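Local structure of protein Niban 2 (Homo sapiens, 7CTP) at residues 54-59 / 479-484; 115-120 / 191-196; 119-124 / 161-166; 445-450 / 469-474. The protein may help to suppress apoptosis and may promote melanoma cell invasion in vitro, the present piece holding its PH domain and a large helical part. All blocks are in the same frame, centred on the assembly; numbering follows the deposited sequence.

Contact 1. Residues 54-59 / 479-484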
# COMPACT_ATOMS: atom_id res chain seq x y z
N GLN A 54 7.13 5.17 21.82
CA GLN A 54 7.65 6.32 21.09
C GLN A 54 8.93 5.94 20.37
O GLN A 54 9.74 5.15 20.87
CB GLN A 54 7.90 7.50 22.03
CG GLN A 54 8.31 8.78 21.31
CD GLN A 54 7.80 10.04 21.99
OE1 GLN A 54 6.65 10.44 21.79
NE2 GLN A 54 8.65 10.67 22.78
N ALA A 55 9.10 6.48 19.16
CA ALA A 55 10.30 6.23 18.40
C ALA A 55 11.46 7.04 18.96
O ALA A 55 11.28 8.01 19.71
CB ALA A 55 10.09 6.56 16.92
N GLN A 56 12.68 6.63 18.60
CA GLN A 56 13.87 7.39 18.98
C GLN A 56 14.13 8.53 18.01
O GLN A 56 14.52 9.62 18.42
CB GLN A 56 15.08 6.46 19.05
CG GLN A 56 14.89 5.29 19.98
CD GLN A 56 15.59 5.47 21.30
OE1 GLN A 56 15.73 6.59 21.78
NE2 GLN A 56 16.04 4.37 21.89
N LEU A 57 13.92 8.29 16.72
CA LEU A 57 14.02 9.36 15.74
C LEU A 57 12.82 10.28 15.86
O LEU A 57 11.74 9.88 16.31
CB LEU A 57 14.12 8.81 14.32
CG LEU A 57 15.41 8.07 13.94
CD1 LEU A 57 15.29 7.40 12.57
CD2 LEU A 57 16.58 9.05 13.93
N LEU A 58 13.01 11.53 15.47
CA LEU A 58 11.91 12.47 15.37
C LEU A 58 11.20 12.27 14.03
O LEU A 58 11.80 11.78 13.07
CB LEU A 58 12.40 13.90 15.49
CG LEU A 58 13.21 14.20 16.75
CD1 LEU A 58 13.61 15.65 16.77
CD2 LEU A 58 12.41 13.83 17.99
N TRP A 59 9.93 12.65 13.99
CA TRP A 59 9.12 12.57 12.78
C TRP A 59 8.75 13.98 12.34
O TRP A 59 8.33 14.80 13.16
CB TRP A 59 7.86 11.73 13.01
CG TRP A 59 8.10 10.31 13.50
CD1 TRP A 59 9.30 9.66 13.60
CD2 TRP A 59 7.10 9.37 13.93
NE1 TRP A 59 9.12 8.38 14.08
CE2 TRP A 59 7.78 8.18 14.29
CE3 TRP A 59 5.71 9.42 14.06
CZ2 TRP A 59 7.11 7.05 14.77
CZ3 TRP A 59 5.04 8.29 14.53
CH2 TRP A 59 5.74 7.12 14.88
N TYR A 479 18.77 5.76 14.69
CA TYR A 479 18.35 5.03 13.50
C TYR A 479 18.42 3.52 13.73
O TYR A 479 17.49 2.78 13.37
CB TYR A 479 19.20 5.42 12.29
CG TYR A 479 18.80 4.65 11.05
CD1 TYR A 479 19.36 3.41 10.76
CD2 TYR A 479 17.84 5.16 10.19
CE1 TYR A 479 18.96 2.70 9.62
CE2 TYR A 479 17.45 4.47 9.05
CZ TYR A 479 18.01 3.24 8.78
OH TYR A 479 17.61 2.57 7.66
N ASP A 480 19.53 3.04 14.29
CA ASP A 480 19.71 1.60 14.45
C ASP A 480 18.67 1.02 15.39
O ASP A 480 18.18 -0.10 15.18
CB ASP A 480 21.12 1.30 14.96
CG ASP A 480 22.19 1.59 13.94
OD1 ASP A 480 21.85 1.62 12.73
OD2 ASP A 480 23.36 1.79 14.33
N TYR A 481 18.31 1.76 16.44
CA TYR A 481 17.25 1.32 17.34
C TYR A 481 15.91 1.25 16.62
O TYR A 481 15.21 0.24 16.69
CB TYR A 481 17.17 2.24 18.55
CG TYR A 481 16.24 1.77 19.65
CD1 TYR A 481 14.86 1.99 19.57
CD2 TYR A 481 16.73 1.12 20.78
CE1 TYR A 481 14.01 1.58 20.58
CE2 TYR A 481 15.88 0.70 21.79
CZ TYR A 481 14.53 0.93 21.68
OH TYR A 481 13.67 0.52 22.69
N ASP A 482 15.55 2.32 15.92
CA ASP A 482 14.24 2.38 15.26
C ASP A 482 14.15 1.37 14.13
O ASP A 482 13.08 0.78 13.91
CB ASP A 482 13.98 3.78 14.73
CG ASP A 482 13.50 4.73 15.79
OD1 ASP A 482 13.36 4.31 16.96
OD2 ASP A 482 13.26 5.90 15.44
N SER A 483 15.25 1.16 13.41
CA SER A 483 15.25 0.18 12.32
C SER A 483 14.90 -1.21 12.83
O SER A 483 14.13 -1.94 12.20
CB SER A 483 16.62 0.18 11.63
OG SER A 483 16.82 -1.00 10.88
N SER A 484 15.46 -1.59 13.98
CA SER A 484 15.17 -2.90 14.55
C SER A 484 13.72 -2.97 15.04
O SER A 484 13.05 -4.00 14.86
CB SER A 484 16.14 -3.20 15.69
OG SER A 484 15.64 -4.26 16.50
O HOH W 1 11.59 6.24 13.45

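Contact 2. Residues 115-120 / 191-196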
# COMPACT_ATOMS: atom_id res chain seq x y z
N VAL A 115 -4.22 14.08 -15.95
CA VAL A 115 -3.65 14.02 -14.60
C VAL A 115 -3.87 12.61 -14.09
O VAL A 115 -5.01 12.19 -13.88
CB VAL A 115 -4.30 15.04 -13.65
CG1 VAL A 115 -3.70 14.92 -12.27
CG2 VAL A 115 -4.12 16.47 -14.18
N ILE A 116 -2.78 11.86 -13.89
CA ILE A 116 -2.85 10.42 -13.67
C ILE A 116 -2.42 10.07 -12.25
O ILE A 116 -1.30 10.40 -11.83
CB ILE A 116 -1.97 9.66 -14.69
CG1 ILE A 116 -2.43 9.96 -16.11
CG2 ILE A 116 -2.02 8.17 -14.40
CD1 ILE A 116 -1.37 9.63 -17.17
N ASN A 117 -3.30 9.40 -11.51
CA ASN A 117 -2.95 8.75 -10.26
C ASN A 117 -2.63 7.29 -10.58
O ASN A 117 -3.48 6.57 -11.12
CB ASN A 117 -4.09 8.85 -9.24
CG ASN A 117 -3.81 8.12 -7.94
OD1 ASN A 117 -3.58 6.90 -7.91
ND2 ASN A 117 -3.87 8.85 -6.83
N SER A 118 -1.41 6.85 -10.26
CA SER A 118 -0.92 5.57 -10.75
C SER A 118 -1.08 4.43 -9.74
O SER A 118 -0.40 3.40 -9.86
CB SER A 118 0.55 5.71 -11.18
OG SER A 118 1.34 6.18 -10.11
N ALA A 119 -1.97 4.56 -8.76
CA ALA A 119 -2.20 3.46 -7.84
C ALA A 119 -2.65 2.22 -8.61
O ALA A 119 -3.49 2.31 -9.51
CB ALA A 119 -3.25 3.84 -6.79
N GLY A 120 -2.07 1.07 -8.27
CA GLY A 120 -2.45 -0.18 -8.89
C GLY A 120 -1.80 -0.46 -10.23
O GLY A 120 -2.08 -1.51 -10.83
N ARG A 191 4.39 3.73 -6.08
CA ARG A 191 4.54 3.39 -4.67
C ARG A 191 3.85 4.43 -3.79
O ARG A 191 3.18 4.07 -2.81
CB ARG A 191 6.03 3.30 -4.32
CG ARG A 191 6.35 2.86 -2.90
CD ARG A 191 7.86 3.00 -2.63
NE ARG A 191 8.67 2.22 -3.57
CZ ARG A 191 9.41 2.74 -4.54
NH1 ARG A 191 10.09 1.94 -5.35
NH2 ARG A 191 9.45 4.06 -4.72
N HIS A 192 3.99 5.71 -4.15
CA HIS A 192 3.38 6.78 -3.37
C HIS A 192 1.86 6.71 -3.44
O HIS A 192 1.18 6.78 -2.40
CB HIS A 192 3.90 8.13 -3.87
CG HIS A 192 3.43 9.30 -3.05
ND1 HIS A 192 4.10 9.75 -1.94
CD2 HIS A 192 2.34 10.09 -3.19
CE1 HIS A 192 3.44 10.77 -1.42
NE2 HIS A 192 2.37 11.01 -2.16
N CYS A 193 1.31 6.56 -4.64
CA CYS A 193 -0.15 6.49 -4.79
C CYS A 193 -0.73 5.21 -4.19
O CYS A 193 -1.86 5.23 -3.72
CB CYS A 193 -0.55 6.63 -6.26
SG CYS A 193 -0.14 8.24 -7.00
N ASN A 194 0.03 4.11 -4.19
CA ASN A 194 -0.46 2.88 -3.56
C ASN A 194 -0.63 3.07 -2.05
O ASN A 194 -1.51 2.45 -1.45
CB ASN A 194 0.50 1.72 -3.81
CG ASN A 194 0.33 1.11 -5.18
OD1 ASN A 194 -0.64 1.38 -5.88
ND2 ASN A 194 1.28 0.26 -5.57
N ASN A 195 0.20 3.91 -1.44
CA ASN A 195 0.20 4.14 0.00
C ASN A 195 -0.88 5.17 0.36
O ASN A 195 -0.62 6.25 0.90
CB ASN A 195 1.60 4.59 0.42
CG ASN A 195 1.80 4.63 1.92
OD1 ASN A 195 1.46 3.68 2.63
ND2 ASN A 195 2.41 5.71 2.41
N GLY A 196 -2.11 4.82 0.02
CA GLY A 196 -3.20 5.77 0.07
C GLY A 196 -3.97 5.85 1.36
O GLY A 196 -4.78 6.76 1.53
O HOH W 2 -3.95 6.94 -4.35

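Contact 3. Residues 119-124 / 161-166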
# COMPACT_ATOMS: atom_id res chain seq x y z
N ALA A 119 -1.97 4.56 -8.76
CA ALA A 119 -2.20 3.46 -7.84
C ALA A 119 -2.65 2.22 -8.61
O ALA A 119 -3.49 2.31 -9.51
CB ALA A 119 -3.25 3.84 -6.79
N GLY A 120 -2.07 1.07 -8.27
CA GLY A 120 -2.45 -0.18 -8.89
C GLY A 120 -1.80 -0.46 -10.23
O GLY A 120 -2.08 -1.51 -10.83
N TYR A 121 -0.95 0.44 -10.71
CA TYR A 121 -0.30 0.27 -12.01
C TYR A 121 0.99 -0.52 -11.86
O TYR A 121 1.56 -0.65 -10.77
CB TYR A 121 -0.02 1.62 -12.67
CG TYR A 121 -1.21 2.18 -13.42
CD1 TYR A 121 -2.21 2.87 -12.75
CD2 TYR A 121 -1.33 2.02 -14.80
CE1 TYR A 121 -3.32 3.38 -13.43
CE2 TYR A 121 -2.43 2.53 -15.49
CZ TYR A 121 -3.41 3.21 -14.80
OH TYR A 121 -4.51 3.71 -15.49
N LYS A 122 1.44 -1.08 -12.99
CA LYS A 122 2.74 -1.74 -13.14
C LYS A 122 3.42 -1.17 -14.38
O LYS A 122 2.74 -0.80 -15.34
CB LYS A 122 2.60 -3.26 -13.31
CG LYS A 122 1.86 -3.97 -12.19
CD LYS A 122 2.75 -4.10 -10.95
CE LYS A 122 2.21 -5.17 -9.99
NZ LYS A 122 1.40 -4.57 -8.89
N ILE A 123 4.75 -1.11 -14.36
CA ILE A 123 5.53 -0.58 -15.48
C ILE A 123 6.11 -1.72 -16.29
O ILE A 123 6.70 -2.65 -15.73
CB ILE A 123 6.65 0.35 -15.01
CG1 ILE A 123 6.09 1.57 -14.27
CG2 ILE A 123 7.51 0.81 -16.20
CD1 ILE A 123 7.12 2.21 -13.34
N LEU A 124 5.97 -1.65 -17.62
CA LEU A 124 6.63 -2.57 -18.54
C LEU A 124 7.60 -1.78 -19.40
O LEU A 124 7.31 -0.65 -19.80
CB LEU A 124 5.62 -3.29 -19.45
CG LEU A 124 4.57 -4.25 -18.89
CD1 LEU A 124 5.18 -5.28 -17.96
CD2 LEU A 124 3.44 -3.48 -18.19
N LEU A 161 2.41 1.80 -18.91
CA LEU A 161 1.72 1.70 -17.64
C LEU A 161 0.48 0.83 -17.81
O LEU A 161 -0.44 1.20 -18.55
CB LEU A 161 1.32 3.09 -17.14
CG LEU A 161 2.45 4.08 -16.87
CD1 LEU A 161 1.86 5.34 -16.24
CD2 LEU A 161 3.49 3.46 -15.97
N TRP A 162 0.45 -0.31 -17.11
CA TRP A 162 -0.65 -1.26 -17.14
C TRP A 162 -1.38 -1.25 -15.80
O TRP A 162 -0.76 -1.09 -14.76
CB TRP A 162 -0.13 -2.66 -17.44
CG TRP A 162 -1.14 -3.78 -17.31
CD1 TRP A 162 -1.89 -4.33 -18.31
CD2 TRP A 162 -1.46 -4.50 -16.12
NE1 TRP A 162 -2.68 -5.34 -17.82
CE2 TRP A 162 -2.43 -5.47 -16.47
CE3 TRP A 162 -1.03 -4.43 -14.79
CZ2 TRP A 162 -2.97 -6.36 -15.54
CZ3 TRP A 162 -1.57 -5.31 -13.87
CH2 TRP A 162 -2.53 -6.25 -14.25
N HIS A 163 -2.70 -1.44 -15.85
CA HIS A 163 -3.56 -1.56 -14.67
C HIS A 163 -4.57 -2.65 -14.98
O HIS A 163 -4.99 -2.79 -16.13
CB HIS A 163 -4.25 -0.21 -14.37
CG HIS A 163 -5.02 -0.14 -13.09
ND1 HIS A 163 -6.25 -0.76 -12.93
CD2 HIS A 163 -4.78 0.53 -11.94
CE1 HIS A 163 -6.71 -0.49 -11.72
NE2 HIS A 163 -5.84 0.29 -11.10
N PRO A 164 -4.96 -3.47 -13.99
CA PRO A 164 -5.87 -4.58 -14.32
C PRO A 164 -7.22 -4.12 -14.83
O PRO A 164 -7.86 -4.88 -15.59
CB PRO A 164 -6.00 -5.35 -12.99
CG PRO A 164 -5.59 -4.35 -11.92
CD PRO A 164 -4.54 -3.49 -12.57
N TYR A 165 -7.68 -2.91 -14.46
CA TYR A 165 -9.04 -2.45 -14.76
C TYR A 165 -9.09 -1.09 -15.46
O TYR A 165 -10.02 -0.85 -16.23
CB TYR A 165 -9.89 -2.37 -13.46
CG TYR A 165 -9.79 -3.60 -12.59
CD1 TYR A 165 -10.15 -4.85 -13.08
CD2 TYR A 165 -9.29 -3.52 -11.30
CE1 TYR A 165 -10.04 -5.97 -12.30
CE2 TYR A 165 -9.18 -4.65 -10.50
CZ TYR A 165 -9.55 -5.87 -11.02
OH TYR A 165 -9.44 -7.01 -10.26
N ALA A 166 -8.15 -0.19 -15.17
CA ALA A 166 -8.18 1.16 -15.71
C ALA A 166 -7.38 1.22 -17.01
O ALA A 166 -6.78 0.24 -17.44
CB ALA A 166 -7.65 2.15 -14.67

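Contact 4. Residues 445-450 / 469-474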
# COMPACT_ATOMS: atom_id res chain seq x y z
N TYR A 445 15.25 14.42 9.04
CA TYR A 445 14.55 15.40 9.87
C TYR A 445 15.20 15.50 11.24
O TYR A 445 15.43 16.61 11.76
CB TYR A 445 13.08 15.02 10.02
CG TYR A 445 12.32 15.96 10.94
CD1 TYR A 445 12.03 17.26 10.55
CD2 TYR A 445 11.93 15.56 12.21
CE1 TYR A 445 11.35 18.13 11.39
CE2 TYR A 445 11.25 16.42 13.06
CZ TYR A 445 10.96 17.70 12.64
OH TYR A 445 10.28 18.57 13.47
N THR A 446 15.50 14.35 11.85
CA THR A 446 16.17 14.35 13.15
C THR A 446 17.54 15.02 13.05
O THR A 446 17.90 15.84 13.91
CB THR A 446 16.32 12.91 13.65
OG1 THR A 446 15.03 12.30 13.76
CG2 THR A 446 17.01 12.90 15.00
N PHE A 447 18.31 14.69 12.01
CA PHE A 447 19.62 15.30 11.84
C PHE A 447 19.52 16.82 11.76
O PHE A 447 20.28 17.54 12.41
CB PHE A 447 20.33 14.76 10.60
CG PHE A 447 21.73 15.30 10.43
CD1 PHE A 447 22.77 14.79 11.19
CD2 PHE A 447 22.00 16.33 9.53
CE1 PHE A 447 24.06 15.29 11.06
CE2 PHE A 447 23.28 16.83 9.39
CZ PHE A 447 24.31 16.31 10.15
N GLU A 448 18.57 17.32 10.96
CA GLU A 448 18.41 18.76 10.82
C GLU A 448 18.04 19.40 12.15
O GLU A 448 18.65 20.40 12.57
CB GLU A 448 17.34 19.08 9.77
CG GLU A 448 17.08 20.58 9.64
CD GLU A 448 16.15 20.94 8.50
OE1 GLU A 448 15.44 20.04 7.99
OE2 GLU A 448 16.12 22.13 8.12
N THR A 449 17.06 18.82 12.84
CA THR A 449 16.59 19.39 14.10
C THR A 449 17.69 19.39 15.15
O THR A 449 17.91 20.40 15.84
CB THR A 449 15.37 18.62 14.60
OG1 THR A 449 14.40 18.54 13.54
CG2 THR A 449 14.74 19.34 15.78
N LEU A 450 18.42 18.28 15.27
CA LEU A 450 19.45 18.19 16.30
C LEU A 450 20.66 19.05 15.94
O LEU A 450 21.30 19.61 16.84
CB LEU A 450 19.86 16.73 16.50
CG LEU A 450 18.80 15.81 17.10
CD1 LEU A 450 19.44 14.55 17.64
CD2 LEU A 450 18.00 16.54 18.17
N GLN A 469 29.73 15.63 12.93
CA GLN A 469 29.99 14.20 13.08
C GLN A 469 29.44 13.66 14.39
O GLN A 469 29.07 12.48 14.46
CB GLN A 469 31.48 13.91 12.95
CG GLN A 469 31.97 13.84 11.49
CD GLN A 469 33.47 13.65 11.36
OE1 GLN A 469 34.03 13.79 10.26
NE2 GLN A 469 34.14 13.32 12.46
N ARG A 470 29.34 14.49 15.43
CA ARG A 470 28.76 14.02 16.69
C ARG A 470 27.24 13.93 16.60
O ARG A 470 26.64 13.00 17.14
CB ARG A 470 29.15 14.93 17.86
CG ARG A 470 30.31 14.39 18.69
CD ARG A 470 30.90 15.49 19.56
NE ARG A 470 29.90 16.19 20.37
CZ ARG A 470 29.54 17.46 20.20
NH1 ARG A 470 28.63 18.00 21.00
NH2 ARG A 470 30.09 18.19 19.24
N VAL A 471 26.61 14.91 15.95
CA VAL A 471 25.18 14.83 15.70
C VAL A 471 24.86 13.63 14.82
O VAL A 471 23.88 12.91 15.05
CB VAL A 471 24.68 16.14 15.08
CG1 VAL A 471 23.25 15.98 14.55
CG2 VAL A 471 24.75 17.28 16.10
N LEU A 472 25.70 13.39 13.81
CA LEU A 472 25.51 12.24 12.93
C LEU A 472 25.60 10.94 13.71
O LEU A 472 24.76 10.05 13.54
CB LEU A 472 26.55 12.27 11.79
CG LEU A 472 26.67 11.03 10.91
CD1 LEU A 472 25.38 10.80 10.12
CD2 LEU A 472 27.85 11.15 9.96
N GLU A 473 26.59 10.82 14.59
CA GLU A 473 26.73 9.60 15.37
C GLU A 473 25.53 9.39 16.30
O GLU A 473 25.11 8.25 16.53
CB GLU A 473 28.04 9.63 16.17
CG GLU A 473 28.63 8.26 16.50
CD GLU A 473 28.92 7.41 15.27
OE1 GLU A 473 29.43 7.95 14.26
OE2 GLU A 473 28.64 6.19 15.32
N ARG A 474 24.96 10.48 16.82
CA ARG A 474 23.76 10.37 17.65
C ARG A 474 22.56 9.91 16.83
O ARG A 474 21.74 9.11 17.31
CB ARG A 474 23.44 11.71 18.31
CG ARG A 474 24.19 11.98 19.60
CD ARG A 474 23.90 13.38 20.11
NE ARG A 474 22.53 13.52 20.61
CZ ARG A 474 21.85 14.66 20.60
NH1 ARG A 474 22.40 15.76 20.10
NH2 ARG A 474 20.61 14.70 21.07

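Contact 1. Residues 54-59 / 479-484
Asp-482 points its carboxylate from a helix straight at the backbone of Gln-56 and Leu-57. Two consecutive amides grip its two oxygens. Gln-56 N donates to Asp-482 OD1 at 2.9 Å, on the syn lone pair. Leu-57 N donates to Asp-482 OD2 at 2.8 Å, also on the syn side but 32° out of the carboxylate plane. Both bonds are close to straight. CG of Asp-482 lies anti to its own carbonyl carbon (chi1 -81°), which sets CG toward the loop. Asp-482 OD2 also touches side-chain carbons: Leu-57 CB is 3.2 Å away and Ala-55 CB 3.6 Å. A water gives Asp-482 OD2 a further bond of 2.6 Å and in turn takes a weak one from Trp-59 NE1. The carboxylate is buried, and these donors would probably favour its charged form. In the fold, residues 54-59 belong to the loop that leads from helix 10-48 to strand 70-77, the first strand of the PH domain sheet. The contact fastens that loop to helix 464-511, while Leu-58 N bonds to Thr-446 OG1 on helix 422-455. Gln-56 crosses Tyr-481 at about a right angle. Its chain bends at chi2, and Gln-56 NE2 sits over the centre of one ring face, 3.4 Å from Tyr-481 CG. Amide and ring planes stand 88° apart. Gln-56 CG approaches Tyr-481 CD1 to 3.3 Å. Leu-57 turns the other way along the helix, and Leu-57 CD1 reaches Tyr-479 CD2 at 4.1 Å. The Tyr-479 hydroxyl bonds to Phe-357 O on helix 342-378.

Contact 2. Residues 115-120 / 191-196
The flat amide of Asn-117 has Cys-193 over one face: Cys-193 SG stands above the amide plane, 3.8 Å from Asn-117 CG. Cys-193 CB is offset toward the oxygen and lies 3.5 Å from Asn-117 OD1. At the rim of the same amide, Asn-117 OD1 accepts from Ala-119 N at 3.0 Å, with the donor tilted 25° from the carbonyl plane. OD1 also takes a bond from Gln-234 NE2. Asn-117 ND2, at the other corner, donates to a water 3.1 Å away. That water passes a bond on to Cys-193 O, so the amide and the last turn of the helix are joined twice, by contact and through water. ND2 also bonds to a glycerol, probably from the crystallisation liquor. CG of Asn-117 is anti to its backbone N (chi1 177°), and from there the amide plane is turned face-on to Cys-193. The second flat group is the amide of Asn-194. Gly-120 N donates to Asn-194 OD1 at 2.8 Å in the carbonyl plane, with an angle of 156° at the hydrogen. Asn-194 ND2 bonds to Gln-430 OE1, and this second bond helps to fix the rotation of the amide. Between the two amides, Ala-119 CB rests 3.9 Å from Cys-193 CB. Cys-193 SG lies 3.8 Å from Ser-118 N. Asn-117 OD1 and Ala-119 N form an Asx turn. It lies in the connection between strands 114-116 and 122-124, and the end of helix 176-194 packs against it, as the C-terminal helix of a PH domain closes one end of its beta barrel.

Contact 3. Residues 119-124 / 161-166
The CB methylene of His-163 is the bump under one face of the Tyr-121 ring; the two side chains cross at about a right angle. His-163 CB sits over the ring centre, 3.5 Å from the Tyr-121 centroid, in a CH-pi contact. Tyr-121 CG is anti to the carbonyl carbon (chi1 -84°), and its ring lies against residues 161-163. Leu-161 CB closes in on Tyr-121 CD2 at 3.7 Å, and Ala-166 CB lies 3.6 Å from Tyr-121 OH. The hydroxyl bonds to Arg-167 O. The His-163 ring is held between Pro-164 CD on one face and Ala-166 CB on the other. Beyond this cluster the chains pair as antiparallel strands. Lys-122 N donates to Trp-162 O at 2.8 Å, and Trp-162 N to Lys-122 O at 2.9 Å. On their face of the sheet, Lys-122 CG lies at the edge of the Trp-162 ring, while Leu-124 CD2 packs on Trp-162 CB. On the other face, Ile-123 CG1 meets Leu-161 CD2 at 3.6 Å. Strand 122-124 is outermost in the PH domain sheet. Tyr-165 N donates to His-163 ND1 in the ring plane. ND1 therefore acts as an acceptor, consistent with a neutral imidazole protonated on NE2.

Contact 4. Residues 445-450 / 469-474
Phe-447 and Leu-450 reach across to Val-471 from a helical turn in which Tyr-445 O is gripped twice by Thr-449. Thr-449 N bonds to Tyr-445 O at 3.0 Å and Thr-449 OG1 at 2.8 Å, from opposite faces of the carbonyl plane. The same hydroxyl oxygen stands over the centre of the Tyr-445 ring. Across the contact itself there is no hydrogen bond. CG1 of Val-471 is the methyl that both side chains meet: it lies 3.6 Å from Phe-447 CD1 and 4.0 Å from Leu-450 CB. Phe-447 CG is anti to its backbone N (chi1 -176°), and the side chain crosses that of Val-471 at about a right angle. Leu-472 N lies at the edge of the Phe-447 ring, close to its plane, 3.7 Å from Phe-447 CE1. Leu-472 CB is slightly farther from the same carbon. Toward the exposed side, Arg-474 bends at chi3 and turns one face of its guanidinium to Leu-450. Leu-450 CD1 sits above that face, offset toward the rim, 3.6 Å from Arg-474 NH2. The charged group thus covers an apolar tip. The axes of segments 445-450 and 469-474 approach to 9.7 Å, with 139° between their directions, nearer antiparallel than parallel. Helices 422-455 and 464-511 follow each other in the chain. Helix 342-378 adds Val-368 beside both Phe-447 and Leu-472, and helix 384-391 adds Leu-391 beside Phe-447.

Contacts 2 and 3 belong to the PH domain and share Ala-119 and Gly-120, which join the end of its helix to its sheet. Contact 1 ties the loop before the PH sheet to helix 464-511, and contact 4 pairs that helix with helix 422-455. They touch through Leu-58 and Thr-446, with centres about 13 Å apart. Contacts 2 and 4 are buried; contacts 1 and 3 are partly so. The chemistry follows the elements joined. Loops meet helices through side chain to backbone bonds in contacts 1 and 2. Strands pair by backbone in contact 3. Two helices meet mainly through apolar groups in contact 4, with one guanidinium face at the exposed side.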